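Local coordinates for PG_0823 protein (Porphyromonas gingivalis, PDB 2FSW) that probably binds DNA through a winged helix-turn-helix domain and regulates transcription as a member of the HxlR-like family, at residues G67-K72 with V81-T86; L29-I34 with K91-I96; I39-L44 with M55-L60. One frame throughout, in Å; residues are numbered along the deposited sequence. Where two conformers were deposited one is given.

Contact 1: G67-K72 with V81-T86; sequences GLIKKK and VEYSLT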
ATOM      1  N   GLY B  67       6.577  10.899 -11.481  1.00 64.53           N
ATOM      2  CA  GLY B  67       8.000  10.775 -11.780  1.00 64.51           C
ATOM      3  C   GLY B  67       8.578   9.466 -11.286  1.00 64.28           C
ATOM      4  O   GLY B  67       9.775   9.372 -10.996  1.00 63.95           O
ATOM      5  N   LEU B  68       7.722   8.450 -11.213  1.00 64.28           N
ATOM      6  CA  LEU B  68       8.110   7.143 -10.680  1.00 64.29           C
ATOM      7  C   LEU B  68       8.505   6.165 -11.787  1.00 64.83           C
ATOM      8  O   LEU B  68       9.338   5.282 -11.579  1.00 64.84           O
ATOM      9  CB  LEU B  68       6.975   6.565  -9.825  1.00 64.08           C
ATOM     10  CG  LEU B  68       6.739   7.228  -8.458  1.00 63.14           C
ATOM     11  CD1 LEU B  68       5.641   6.500  -7.690  1.00 63.18           C
ATOM     12  CD2 LEU B  68       8.010   7.265  -7.651  1.00 59.90           C
ATOM     13  N   ILE B  69       7.896   6.328 -12.954  1.00 64.88           N
ATOM     14  CA  ILE B  69       8.219   5.520 -14.121  1.00 65.72           C
ATOM     15  C   ILE B  69       8.509   6.464 -15.305  1.00 66.65           C
ATOM     16  O   ILE B  69       8.036   7.605 -15.320  1.00 66.15           O
ATOM     17  CB  ILE B  69       7.080   4.499 -14.473  1.00 65.61           C
ATOM     18  CG1 ILE B  69       5.917   5.186 -15.203  1.00 64.84           C
ATOM     19  CG2 ILE B  69       6.582   3.752 -13.212  1.00 64.87           C
ATOM     20  CD1 ILE B  69       4.749   4.289 -15.513  1.00 65.14           C
ATOM     21  N   LYS B  70       9.302   6.003 -16.268  1.00 68.16           N
ATOM     22  CA  LYS B  70       9.493   6.766 -17.516  1.00 70.05           C
ATOM     23  C   LYS B  70       8.970   6.031 -18.754  1.00 70.41           C
ATOM     24  O   LYS B  70       8.979   4.802 -18.810  1.00 70.98           O
ATOM     25  CB  LYS B  70      10.942   7.260 -17.693  1.00 70.09           C
ATOM     26  CG  LYS B  70      12.044   6.208 -17.529  1.00 71.20           C
ATOM     27  CD  LYS B  70      13.435   6.815 -17.789  1.00 71.39           C
ATOM     28  CE  LYS B  70      14.232   7.042 -16.503  1.00 74.29           C
ATOM     29  NZ  LYS B  70      14.917   5.788 -16.083  1.00 75.64           N
ATOM     30  N   LYS B  71       8.507   6.803 -19.733  1.00 70.99           N
ATOM     31  CA  LYS B  71       7.858   6.274 -20.939  1.00 71.59           C
ATOM     32  C   LYS B  71       8.695   6.531 -22.193  1.00 71.77           C
ATOM     33  O   LYS B  71       9.020   7.681 -22.489  1.00 71.68           O
ATOM     34  CB  LYS B  71       6.475   6.920 -21.087  1.00 71.47           C
ATOM     35  CG  LYS B  71       5.683   6.526 -22.318  1.00 71.52           C
ATOM     36  CD  LYS B  71       4.327   7.226 -22.341  1.00 71.64           C
ATOM     37  CE  LYS B  71       4.462   8.726 -22.576  1.00 72.47           C
ATOM     38  NZ  LYS B  71       3.149   9.398 -22.798  1.00 72.74           N
ATOM     39  N   LYS B  72       9.051   5.458 -22.904  1.00 72.35           N
ATOM     40  CA  LYS B  72       9.754   5.553 -24.199  1.00 73.31           C
ATOM     41  C   LYS B  72       8.782   5.305 -25.346  1.00 73.13           C
ATOM     42  O   LYS B  72       8.182   4.239 -25.443  1.00 72.99           O
ATOM     43  CB  LYS B  72      10.908   4.547 -24.312  1.00 73.29           C
ATOM     44  CG  LYS B  72      12.033   4.730 -23.314  1.00 75.60           C
ATOM     45  CD  LYS B  72      12.554   3.376 -22.852  1.00 76.46           C
ATOM     46  CE  LYS B  72      12.633   3.347 -21.350  1.00 76.73           C
ATOM     47  NZ  LYS B  72      11.816   2.229 -20.797  1.00 76.13           N
ATOM     48  N   VAL B  81       5.086   1.280 -26.809  1.00 67.01           N
ATOM     49  CA  VAL B  81       5.543   2.001 -25.614  1.00 66.65           C
ATOM     50  C   VAL B  81       6.337   1.083 -24.693  1.00 66.08           C
ATOM     51  O   VAL B  81       5.930  -0.048 -24.426  1.00 66.18           O
ATOM     52  CB  VAL B  81       4.395   2.625 -24.757  1.00 66.96           C
ATOM     53  CG1 VAL B  81       4.250   4.117 -25.031  1.00 67.44           C
ATOM     54  CG2 VAL B  81       3.069   1.861 -24.909  1.00 66.38           C
ATOM     55  N   GLU B  82       7.470   1.582 -24.214  1.00 65.07           N
ATOM     56  CA  GLU B  82       8.259   0.876 -23.218  1.00 64.31           C
ATOM     57  C   GLU B  82       8.300   1.696 -21.943  1.00 63.59           C
ATOM     58  O   GLU B  82       8.389   2.927 -21.998  1.00 63.08           O
ATOM     59  CB  GLU B  82       9.673   0.600 -23.731  1.00 64.14           C
ATOM     60  CG  GLU B  82       9.733  -0.634 -24.607  1.00 65.16           C
ATOM     61  CD  GLU B  82      11.080  -0.885 -25.265  1.00 64.81           C
ATOM     62  OE1 GLU B  82      12.072  -0.186 -24.953  1.00 66.00           O
ATOM     63  OE2 GLU B  82      11.135  -1.810 -26.107  1.00 66.82           O
ATOM     64  N   TYR B  83       8.205   1.001 -20.808  1.00 62.72           N
ATOM     65  CA  TYR B  83       8.282   1.621 -19.491  1.00 61.99           C
ATOM     66  C   TYR B  83       9.442   1.072 -18.668  1.00 61.36           C
ATOM     67  O   TYR B  83       9.755  -0.119 -18.722  1.00 61.15           O
ATOM     68  CB  TYR B  83       6.966   1.431 -18.726  1.00 61.68           C
ATOM     69  CG  TYR B  83       5.799   2.185 -19.319  1.00 61.37           C
ATOM     70  CD1 TYR B  83       5.562   3.517 -18.978  1.00 60.86           C
ATOM     71  CD2 TYR B  83       4.921   1.566 -20.224  1.00 60.27           C
ATOM     72  CE1 TYR B  83       4.484   4.217 -19.523  1.00 61.15           C
ATOM     73  CE2 TYR B  83       3.852   2.254 -20.770  1.00 60.26           C
ATOM     74  CZ  TYR B  83       3.631   3.581 -20.414  1.00 61.10           C
ATOM     75  OH  TYR B  83       2.557   4.278 -20.958  1.00 61.67           O
ATOM     76  N   SER B  84      10.078   1.959 -17.913  1.00 60.95           N
ATOM     77  CA  SER B  84      11.093   1.571 -16.929  1.00 60.38           C
ATOM     78  C   SER B  84      10.959   2.449 -15.702  1.00 59.67           C
ATOM     79  O   SER B  84      10.275   3.476 -15.743  1.00 59.14           O
ATOM     80  CB  SER B  84      12.498   1.697 -17.507  1.00 60.48           C
ATOM     81  OG  SER B  84      12.710   2.999 -18.015  1.00 61.86           O
ATOM     82  N   LEU B  85      11.609   2.052 -14.615  1.00 59.00           N
ATOM     83  CA  LEU B  85      11.566   2.856 -13.405  1.00 59.20           C
ATOM     84  C   LEU B  85      12.589   3.978 -13.490  1.00 59.37           C
ATOM     85  O   LEU B  85      13.707   3.773 -13.982  1.00 59.26           O
ATOM     86  CB  LEU B  85      11.817   2.006 -12.131  1.00 58.61           C
ATOM     87  CG  LEU B  85      10.801   0.920 -11.717  1.00 59.05           C
ATOM     88  CD1 LEU B  85      11.108   0.381 -10.316  1.00 58.00           C
ATOM     89  CD2 LEU B  85       9.331   1.384 -11.805  1.00 57.56           C
ATOM     90  N   THR B  86      12.192   5.155 -13.001  1.00 59.60           N
ATOM     91  CA  THR B  86      13.124   6.237 -12.689  1.00 59.38           C
ATOM     92  C   THR B  86      13.941   5.907 -11.427  1.00 59.54           C
ATOM     93  O   THR B  86      13.632   4.941 -10.722  1.00 59.71           O
ATOM     94  CB  THR B  86      12.382   7.586 -12.497  1.00 59.74           C
ATOM     95  OG1 THR B  86      11.454   7.491 -11.408  1.00 58.36           O
ATOM     96  CG2 THR B  86      11.641   7.996 -13.773  1.00 59.45           C
TER

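Contact 2: L29-I34 with K91-I96; sequences LIIFQI and KVLPII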
ATOM      1  N   LEU B  29       1.918  -2.939  -7.571  1.00 55.10           N
ATOM      2  CA  LEU B  29       2.047  -4.133  -8.419  1.00 55.53           C
ATOM      3  C   LEU B  29       2.662  -3.814  -9.781  1.00 55.30           C
ATOM      4  O   LEU B  29       3.468  -4.579 -10.308  1.00 55.48           O
ATOM      5  CB  LEU B  29       0.675  -4.798  -8.639  1.00 56.38           C
ATOM      6  CG  LEU B  29       0.253  -5.900  -7.652  1.00 57.83           C
ATOM      7  CD1 LEU B  29      -1.198  -6.272  -7.896  1.00 57.63           C
ATOM      8  CD2 LEU B  29       1.164  -7.148  -7.759  1.00 57.62           C
ATOM      9  N   ILE B  30       2.254  -2.695 -10.361  1.00 54.98           N
ATOM     10  CA  ILE B  30       2.855  -2.209 -11.594  1.00 55.32           C
ATOM     11  C   ILE B  30       4.360  -1.977 -11.409  1.00 55.28           C
ATOM     12  O   ILE B  30       5.169  -2.453 -12.217  1.00 55.28           O
ATOM     13  CB  ILE B  30       2.105  -0.951 -12.131  1.00 55.25           C
ATOM     14  CG1 ILE B  30       0.749  -1.390 -12.704  1.00 55.81           C
ATOM     15  CG2 ILE B  30       2.939  -0.247 -13.185  1.00 55.52           C
ATOM     16  CD1 ILE B  30      -0.326  -0.313 -12.791  1.00 56.39           C
ATOM     17  N   ILE B  31       4.721  -1.281 -10.326  1.00 55.00           N
ATOM     18  CA  ILE B  31       6.114  -0.985 -10.018  1.00 54.31           C
ATOM     19  C   ILE B  31       6.868  -2.301  -9.799  1.00 54.55           C
ATOM     20  O   ILE B  31       7.962  -2.477 -10.337  1.00 53.91           O
ATOM     21  CB  ILE B  31       6.259   0.015  -8.810  1.00 54.39           C
ATOM     22  CG1 ILE B  31       5.662   1.383  -9.190  1.00 54.28           C
ATOM     23  CG2 ILE B  31       7.719   0.184  -8.404  1.00 52.37           C
ATOM     24  CD1 ILE B  31       5.557   2.388  -8.047  1.00 53.90           C
ATOM     25  N   PHE B  32       6.253  -3.229  -9.057  1.00 54.30           N
ATOM     26  CA  PHE B  32       6.786  -4.591  -8.891  1.00 54.11           C
ATOM     27  C   PHE B  32       7.097  -5.262 -10.233  1.00 54.52           C
ATOM     28  O   PHE B  32       8.191  -5.801 -10.430  1.00 54.68           O
ATOM     29  CB  PHE B  32       5.834  -5.462  -8.042  1.00 53.14           C
ATOM     30  CG  PHE B  32       6.308  -6.895  -7.845  1.00 52.26           C
ATOM     31  CD1 PHE B  32       7.557  -7.169  -7.266  1.00 51.37           C
ATOM     32  CD2 PHE B  32       5.492  -7.966  -8.204  1.00 49.54           C
ATOM     33  CE1 PHE B  32       7.995  -8.479  -7.062  1.00 49.38           C
ATOM     34  CE2 PHE B  32       5.916  -9.288  -8.006  1.00 50.00           C
ATOM     35  CZ  PHE B  32       7.170  -9.546  -7.440  1.00 51.05           C
ATOM     36  N   GLN B  33       6.148  -5.203 -11.163  1.00 55.27           N
ATOM     37  CA  GLN B  33       6.312  -5.850 -12.467  1.00 55.55           C
ATOM     38  C   GLN B  33       7.363  -5.188 -13.369  1.00 56.17           C
ATOM     39  O   GLN B  33       8.203  -5.878 -13.957  1.00 55.59           O
ATOM     40  CB  GLN B  33       4.959  -6.050 -13.181  1.00 55.52           C
ATOM     41  CG  GLN B  33       4.170  -7.241 -12.632  1.00 54.92           C
ATOM     42  CD  GLN B  33       4.944  -8.562 -12.736  1.00 56.18           C
ATOM     43  OE1 GLN B  33       5.811  -8.732 -13.602  1.00 57.08           O
ATOM     44  NE2 GLN B  33       4.636  -9.493 -11.849  1.00 55.14           N
ATOM     45  N   ILE B  34       7.331  -3.862 -13.460  1.00 56.77           N
ATOM     46  CA  ILE B  34       8.402  -3.150 -14.163  1.00 57.90           C
ATOM     47  C   ILE B  34       9.772  -3.527 -13.570  1.00 58.49           C
ATOM     48  O   ILE B  34      10.649  -4.010 -14.297  1.00 58.59           O
ATOM     49  CB  ILE B  34       8.198  -1.619 -14.170  1.00 57.65           C
ATOM     50  CG1 ILE B  34       6.892  -1.247 -14.898  1.00 58.10           C
ATOM     51  CG2 ILE B  34       9.384  -0.935 -14.848  1.00 57.63           C
ATOM     52  CD1 ILE B  34       6.411   0.194 -14.605  1.00 58.02           C
ATOM     53  N   LYS B  91      13.396   3.682  -5.732  1.00 55.59           N
ATOM     54  CA  LYS B  91      13.331   3.802  -4.261  1.00 55.25           C
ATOM     55  C   LYS B  91      12.082   3.167  -3.632  1.00 53.84           C
ATOM     56  O   LYS B  91      11.987   3.060  -2.391  1.00 53.04           O
ATOM     57  CB  LYS B  91      13.413   5.264  -3.796  1.00 55.43           C
ATOM     58  CG  LYS B  91      14.615   6.042  -4.303  1.00 59.11           C
ATOM     59  CD  LYS B  91      15.848   5.667  -3.534  1.00 63.73           C
ATOM     60  CE  LYS B  91      16.979   6.604  -3.855  1.00 67.53           C
ATOM     61  NZ  LYS B  91      16.731   7.923  -3.214  1.00 71.98           N
ATOM     62  N   VAL B  92      11.124   2.798  -4.475  1.00 52.60           N
ATOM     63  CA  VAL B  92       9.914   2.067  -4.031  1.00 52.50           C
ATOM     64  C   VAL B  92      10.160   0.557  -3.883  1.00 51.99           C
ATOM     65  O   VAL B  92       9.490  -0.105  -3.103  1.00 52.46           O
ATOM     66  CB  VAL B  92       8.726   2.322  -5.008  1.00 52.37           C
ATOM     67  CG1 VAL B  92       7.444   1.665  -4.517  1.00 51.85           C
ATOM     68  CG2 VAL B  92       8.529   3.801  -5.193  1.00 51.86           C
ATOM     69  N   LEU B  93      11.137   0.017  -4.610  1.00 51.83           N
ATOM     70  CA  LEU B  93      11.431  -1.426  -4.542  1.00 51.56           C
ATOM     71  C   LEU B  93      11.702  -2.001  -3.144  1.00 51.27           C
ATOM     72  O   LEU B  93      11.276  -3.115  -2.875  1.00 52.56           O
ATOM     73  CB  LEU B  93      12.529  -1.829  -5.549  1.00 51.49           C
ATOM     74  CG  LEU B  93      12.127  -1.630  -7.031  1.00 52.72           C
ATOM     75  CD1 LEU B  93      13.340  -1.855  -7.958  1.00 53.12           C
ATOM     76  CD2 LEU B  93      10.930  -2.489  -7.483  1.00 52.22           C
ATOM     77  N   PRO B  94      12.412  -1.271  -2.248  1.00 50.78           N
ATOM     78  CA  PRO B  94      12.516  -1.767  -0.861  1.00 50.07           C
ATOM     79  C   PRO B  94      11.182  -1.954  -0.119  1.00 49.30           C
ATOM     80  O   PRO B  94      11.074  -2.844   0.733  1.00 49.67           O
ATOM     81  CB  PRO B  94      13.377  -0.690  -0.168  1.00 49.78           C
ATOM     82  CG  PRO B  94      14.140  -0.073  -1.261  1.00 50.55           C
ATOM     83  CD  PRO B  94      13.192  -0.032  -2.420  1.00 50.68           C
ATOM     84  N   ILE B  95      10.185  -1.130  -0.421  1.00 49.01           N
ATOM     85  CA  ILE B  95       8.847  -1.296   0.157  1.00 49.40           C
ATOM     86  C   ILE B  95       8.248  -2.609  -0.344  1.00 49.81           C
ATOM     87  O   ILE B  95       7.666  -3.369   0.421  1.00 50.34           O
ATOM     88  CB  ILE B  95       7.870  -0.120  -0.232  1.00 50.47           C
ATOM     89  CG1 ILE B  95       8.395   1.236   0.286  1.00 48.58           C
ATOM     90  CG2 ILE B  95       6.399  -0.419   0.271  1.00 49.22           C
ATOM     91  CD1 ILE B  95       7.888   2.433  -0.504  1.00 49.09           C
ATOM     92  N   ILE B  96       8.412  -2.846  -1.642  1.00 49.81           N
ATOM     93  CA  ILE B  96       7.861  -3.988  -2.326  1.00 50.27           C
ATOM     94  C   ILE B  96       8.520  -5.307  -1.899  1.00 50.58           C
ATOM     95  O   ILE B  96       7.826  -6.313  -1.735  1.00 52.06           O
ATOM     96  CB  ILE B  96       7.900  -3.750  -3.846  1.00 51.05           C
ATOM     97  CG1 ILE B  96       6.868  -2.651  -4.198  1.00 49.39           C
ATOM     98  CG2 ILE B  96       7.615  -5.060  -4.624  1.00 50.06           C
ATOM     99  CD1 ILE B  96       6.991  -2.131  -5.673  1.00 50.10           C
TER

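Contact 3: I39-L44 with M55-L60; sequences IRYGEL and MLIDEL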
ATOM      1  N   ILE B  39       9.953  -2.896 -19.938  1.00 64.71           N
ATOM      2  CA  ILE B  39       8.795  -3.713 -20.248  1.00 64.49           C
ATOM      3  C   ILE B  39       7.841  -2.975 -21.178  1.00 64.62           C
ATOM      4  O   ILE B  39       7.493  -1.805 -20.942  1.00 64.65           O
ATOM      5  CB  ILE B  39       8.093  -4.229 -18.952  1.00 64.37           C
ATOM      6  CG1 ILE B  39       7.006  -5.265 -19.282  1.00 64.62           C
ATOM      7  CG2 ILE B  39       7.561  -3.063 -18.100  1.00 63.53           C
ATOM      8  CD1 ILE B  39       6.575  -6.125 -18.084  1.00 64.79           C
ATOM      9  N   ARG B  40       7.455  -3.660 -22.255  0.50 64.45           N
ATOM     10  CA  ARG B  40       6.424  -3.186 -23.174  0.50 64.17           C
ATOM     11  C   ARG B  40       5.078  -3.167 -22.470  0.50 64.25           C
ATOM     12  O   ARG B  40       4.816  -4.013 -21.618  0.50 64.38           O
ATOM     13  CB  ARG B  40       6.331  -4.101 -24.398  0.50 63.81           C
ATOM     14  CG  ARG B  40       6.948  -3.537 -25.675  0.50 63.06           C
ATOM     15  CD  ARG B  40       6.141  -3.952 -26.911  0.50 60.49           C
ATOM     16  NE  ARG B  40       4.768  -3.431 -26.870  0.50 58.31           N
ATOM     17  CZ  ARG B  40       3.687  -4.157 -26.605  0.50 56.11           C
ATOM     18  NH1 ARG B  40       3.789  -5.459 -26.372  0.50 55.81           N
ATOM     19  NH2 ARG B  40       2.498  -3.575 -26.576  0.50 54.79           N
ATOM     20  N   TYR B  41       4.233  -2.205 -22.831  1.00 64.39           N
ATOM     21  CA  TYR B  41       2.859  -2.126 -22.325  1.00 64.83           C
ATOM     22  C   TYR B  41       2.133  -3.478 -22.303  1.00 64.93           C
ATOM     23  O   TYR B  41       1.528  -3.845 -21.303  1.00 65.00           O
ATOM     24  CB  TYR B  41       2.037  -1.150 -23.182  1.00 65.43           C
ATOM     25  CG  TYR B  41       0.576  -1.142 -22.829  1.00 65.03           C
ATOM     26  CD1 TYR B  41       0.086  -0.275 -21.855  1.00 65.51           C
ATOM     27  CD2 TYR B  41      -0.316  -2.020 -23.442  1.00 65.31           C
ATOM     28  CE1 TYR B  41      -1.256  -0.272 -21.510  1.00 65.47           C
ATOM     29  CE2 TYR B  41      -1.660  -2.028 -23.103  1.00 64.91           C
ATOM     30  CZ  TYR B  41      -2.119  -1.149 -22.136  1.00 65.23           C
ATOM     31  OH  TYR B  41      -3.444  -1.141 -21.788  1.00 66.47           O
ATOM     32  N   GLY B  42       2.182  -4.193 -23.428  1.00 65.22           N
ATOM     33  CA  GLY B  42       1.473  -5.462 -23.587  1.00 65.02           C
ATOM     34  C   GLY B  42       1.973  -6.551 -22.658  1.00 65.05           C
ATOM     35  O   GLY B  42       1.177  -7.322 -22.132  1.00 64.72           O
ATOM     36  N   GLU B  43       3.293  -6.624 -22.478  1.00 65.26           N
ATOM     37  CA  GLU B  43       3.898  -7.553 -21.522  1.00 65.99           C
ATOM     38  C   GLU B  43       3.456  -7.214 -20.093  1.00 65.62           C
ATOM     39  O   GLU B  43       3.144  -8.115 -19.307  1.00 65.42           O
ATOM     40  CB  GLU B  43       5.425  -7.514 -21.614  1.00 65.88           C
ATOM     41  CG  GLU B  43       6.032  -8.349 -22.725  1.00 67.21           C
ATOM     42  CD  GLU B  43       7.533  -8.105 -22.905  1.00 67.61           C
ATOM     43  OE1 GLU B  43       8.125  -7.261 -22.180  1.00 69.25           O
ATOM     44  OE2 GLU B  43       8.125  -8.759 -23.794  1.00 70.16           O
ATOM     45  N   LEU B  44       3.415  -5.914 -19.788  1.00 65.66           N
ATOM     46  CA  LEU B  44       3.035  -5.405 -18.464  1.00 65.77           C
ATOM     47  C   LEU B  44       1.599  -5.816 -18.160  1.00 65.91           C
ATOM     48  O   LEU B  44       1.320  -6.375 -17.102  1.00 65.50           O
ATOM     49  CB  LEU B  44       3.181  -3.877 -18.402  1.00 65.44           C
ATOM     50  CG  LEU B  44       3.650  -3.141 -17.128  1.00 66.44           C
ATOM     51  CD1 LEU B  44       3.122  -1.702 -17.115  1.00 64.93           C
ATOM     52  CD2 LEU B  44       3.302  -3.852 -15.815  1.00 64.66           C
HETATM   53  N   MSE B  55      -7.915   0.756 -16.246  0.50 65.62           N
HETATM   54  CA  MSE B  55      -7.160   0.703 -14.991  0.50 65.55           C
HETATM   55  C   MSE B  55      -5.676   0.931 -15.261  0.50 65.46           C
HETATM   56  O   MSE B  55      -5.069   1.829 -14.681  0.50 65.37           O
HETATM   57  CB  MSE B  55      -7.366  -0.638 -14.276  0.50 65.49           C
HETATM   58  CG  MSE B  55      -8.741  -0.835 -13.650  0.50 65.48           C
HETATM   59 SE   MSE B  55      -9.086  -2.713 -13.218  0.34 65.44          SE
HETATM   60  CE  MSE B  55     -11.028  -2.613 -12.962  0.50 65.24           C
ATOM     61  N   LEU B  56      -5.120   0.144 -16.182  1.00 65.66           N
ATOM     62  CA  LEU B  56      -3.686   0.191 -16.517  1.00 65.43           C
ATOM     63  C   LEU B  56      -3.175   1.562 -16.969  1.00 65.36           C
ATOM     64  O   LEU B  56      -2.154   2.028 -16.465  1.00 65.29           O
ATOM     65  CB  LEU B  56      -3.302  -0.869 -17.561  1.00 65.16           C
ATOM     66  CG  LEU B  56      -2.013  -1.704 -17.394  1.00 65.78           C
ATOM     67  CD1 LEU B  56      -1.339  -1.982 -18.729  1.00 64.34           C
ATOM     68  CD2 LEU B  56      -0.966  -1.130 -16.399  1.00 65.41           C
ATOM     69  N   ILE B  57      -3.877   2.210 -17.899  1.00 65.64           N
ATOM     70  CA  ILE B  57      -3.354   3.451 -18.497  1.00 65.60           C
ATOM     71  C   ILE B  57      -3.558   4.706 -17.641  1.00 65.17           C
ATOM     72  O   ILE B  57      -2.786   5.661 -17.751  1.00 65.14           O
ATOM     73  CB  ILE B  57      -3.824   3.696 -19.970  1.00 65.71           C
ATOM     74  CG1 ILE B  57      -5.023   4.658 -20.062  1.00 66.18           C
ATOM     75  CG2 ILE B  57      -4.038   2.387 -20.722  1.00 66.76           C
ATOM     76  CD1 ILE B  57      -6.352   4.105 -19.602  1.00 67.58           C
ATOM     77  N   ASP B  58      -4.603   4.710 -16.815  1.00 64.83           N
ATOM     78  CA  ASP B  58      -4.784   5.781 -15.840  1.00 64.49           C
ATOM     79  C   ASP B  58      -3.676   5.665 -14.788  1.00 63.89           C
ATOM     80  O   ASP B  58      -3.078   6.663 -14.384  1.00 63.53           O
ATOM     81  CB  ASP B  58      -6.167   5.711 -15.189  1.00 64.44           C
ATOM     82  CG  ASP B  58      -7.300   5.978 -16.173  1.00 65.92           C
ATOM     83  OD1 ASP B  58      -8.447   5.617 -15.831  1.00 67.13           O
ATOM     84  OD2 ASP B  58      -7.067   6.545 -17.274  1.00 65.57           O
ATOM     85  N   GLU B  59      -3.390   4.432 -14.385  1.00 63.58           N
ATOM     86  CA  GLU B  59      -2.321   4.152 -13.423  1.00 63.43           C
ATOM     87  C   GLU B  59      -0.936   4.440 -14.019  1.00 62.75           C
ATOM     88  O   GLU B  59      -0.105   5.076 -13.382  1.00 62.39           O
ATOM     89  CB  GLU B  59      -2.436   2.717 -12.907  1.00 63.46           C
ATOM     90  CG  GLU B  59      -1.678   2.448 -11.623  1.00 65.34           C
ATOM     91  CD  GLU B  59      -2.299   3.113 -10.417  1.00 66.59           C
ATOM     92  OE1 GLU B  59      -3.473   2.813 -10.097  1.00 66.83           O
ATOM     93  OE2 GLU B  59      -1.598   3.927  -9.782  1.00 67.48           O
ATOM     94  N   LEU B  60      -0.704   4.003 -15.254  1.00 62.72           N
ATOM     95  CA  LEU B  60       0.523   4.361 -15.976  1.00 62.55           C
ATOM     96  C   LEU B  60       0.704   5.877 -16.107  1.00 62.51           C
ATOM     97  O   LEU B  60       1.816   6.376 -15.948  1.00 62.74           O
ATOM     98  CB  LEU B  60       0.592   3.680 -17.351  1.00 62.22           C
ATOM     99  CG  LEU B  60       0.902   2.172 -17.365  1.00 62.11           C
ATOM    100  CD1 LEU B  60       0.704   1.570 -18.764  1.00 60.83           C
ATOM    101  CD2 LEU B  60       2.295   1.832 -16.805  1.00 59.44           C
TER

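Contact 1: G67-K72 with V81-T86
The Y83 ring is met obliquely by I69 CD1, K71 CB and K70 O. I69 CD1 lies 3.6 Å from Y83 CD1, while K71 runs beside the tyrosine, pointing the same way, its CB 3.7 Å from Y83 CE1 and its CD nearest Y83 OH. CG of K71 is anti to the backbone N (chi1 178°), which puts CG beside Y83 CE1, with V81 CG1 also near it. The other branch of I69, CG2, touches L85 CD2 at 3.9 Å. Beneath these side chains the antiparallel strands 69-72 and 81-85 are joined by paired backbone bonds, K70 with S84 and K72 with E82; the straightest, from K72 N to E82 O, is 2.8 Å long. On the face carrying K70, K72, E82 and S84, two lysines fold back over the partner strand. K72, bent at chi2, chi3 and chi4, brings NZ 3.0 Å from S84 OG in a weak bond. K70, bent at chi3 and chi4, sets NZ above the carbonyl plane of L85, 3.2 Å from its O. At the other end T86 OG1 donates to G67 O over 2.6 Å and also caps G89 N, and T86 N reaches L68 O from above its carbonyl plane. G67, with positive phi, closes the preceding helix in a Schellman motif. T86 therefore ties that helix end to the start of helix 87-90 at the base of the hairpin, the wing of the winged helix. The two ammonium groups over the same face probably make it electropositive, though E82 OE1, 4.8 Å from K72 NZ without contact, may partly temper the charge.

Contact 2: L29-I34 with K91-I96
V92 meets I31 at the start of segment 91-96, the two side chains crossing at about a right angle. V92 CG1, anti to the backbone N (chi1 -176°), comes 4.1 Å from I31 CD1, and V92 CB is equally near I31 CG2. L93 follows with a lighter touch: its CD2 approaches the backbone O of I31 at 4.1 Å and stands a little farther from I31 CG2. One turn on, I96 fits against I31 and F32 with two different methyls. I96 CD1 packs on I31 CG2 at 3.7 Å and also nears the backbone N of F32, while I96 CG2 lies 3.4 Å from F32 CD1, oblique to the ring. I96 CG2 also touches F32 CB and CG. The contact packs a core helix of the winged-helix domain, 27-34, on the beginning of the C-terminal helix, on the side where F102 of the second subunit packs on V92 and S9 of that subunit on F32. Aliphatic and ring carbons make nearly all of this buried interface, which is consistent with packing by dispersion and exclusion of water, with shape rather than polar pairing probably setting the fit.

Contact 3: I39-L44 with M55-L60
Y41 and L56 slide past each other in opposite directions, so that the leucine methyl CD1 comes to rest beside the outer part of the tyrosine ring. L56 CD1 lies 3.3 Å from Y41 CE1 and 3.6 Å from Y41 CZ, oblique to the ring. L60 takes a different place: its CD1 stands at the ring edge, near the ring plane, 3.7 Å from Y41 CD1. I57 crosses the tyrosine obliquely farther out, with CG2 3.7 Å from Y41 OH. CG of Y41 is anti to its backbone N (chi1 173°), and the ring that starts there is received by the three aliphatic side chains L56, I57 and L60. Its hydroxyl is hydrogen-bonded to E53 in the first turn of helix 53-65, which gives the phenol a polar tie as well as apolar packing. Beside it L44 and L60 reach toward each other tip to tip, L44 CD1 to L60 CD2 at 3.6 Å. L44 CD1 also nears L56 CD2 at 4.2 Å. L60 thus divides its two methyls between the tyrosine and L44, and L56 does the same. This joins the start of helix 41-47 to helix 53-65, the two helices of the helix-turn-helix unit. Helix 27-34 lies against the same group, through I30 on L56 and Q33 on L44, while strand 80-85 adds V81 beside Y41 and Y83 beside L60.

In the fold
Contacts 1 and 3 lie about 10 Å apart between centres and share a sheet: Y83 N is 2.9 Å from I39 O, a probable hydrogen bond that sets strand 39-40 beside strand 80-85. L60 reaches both, since Y83 and I69 pack against it. Helix 27-34 touches all three contacts, the centre of contact 2 lying about 13 Å from that of contact 1 and about 14 Å from that of contact 3. Its I31 and I34 press on L85 of the hairpin, while I30 CD1 is 3.3 Å from E59 CG. One helix thus links the helix-turn-helix unit, the wing and the C-terminal helix; the second subunit reaches contact 2 and, at L68, contact 1.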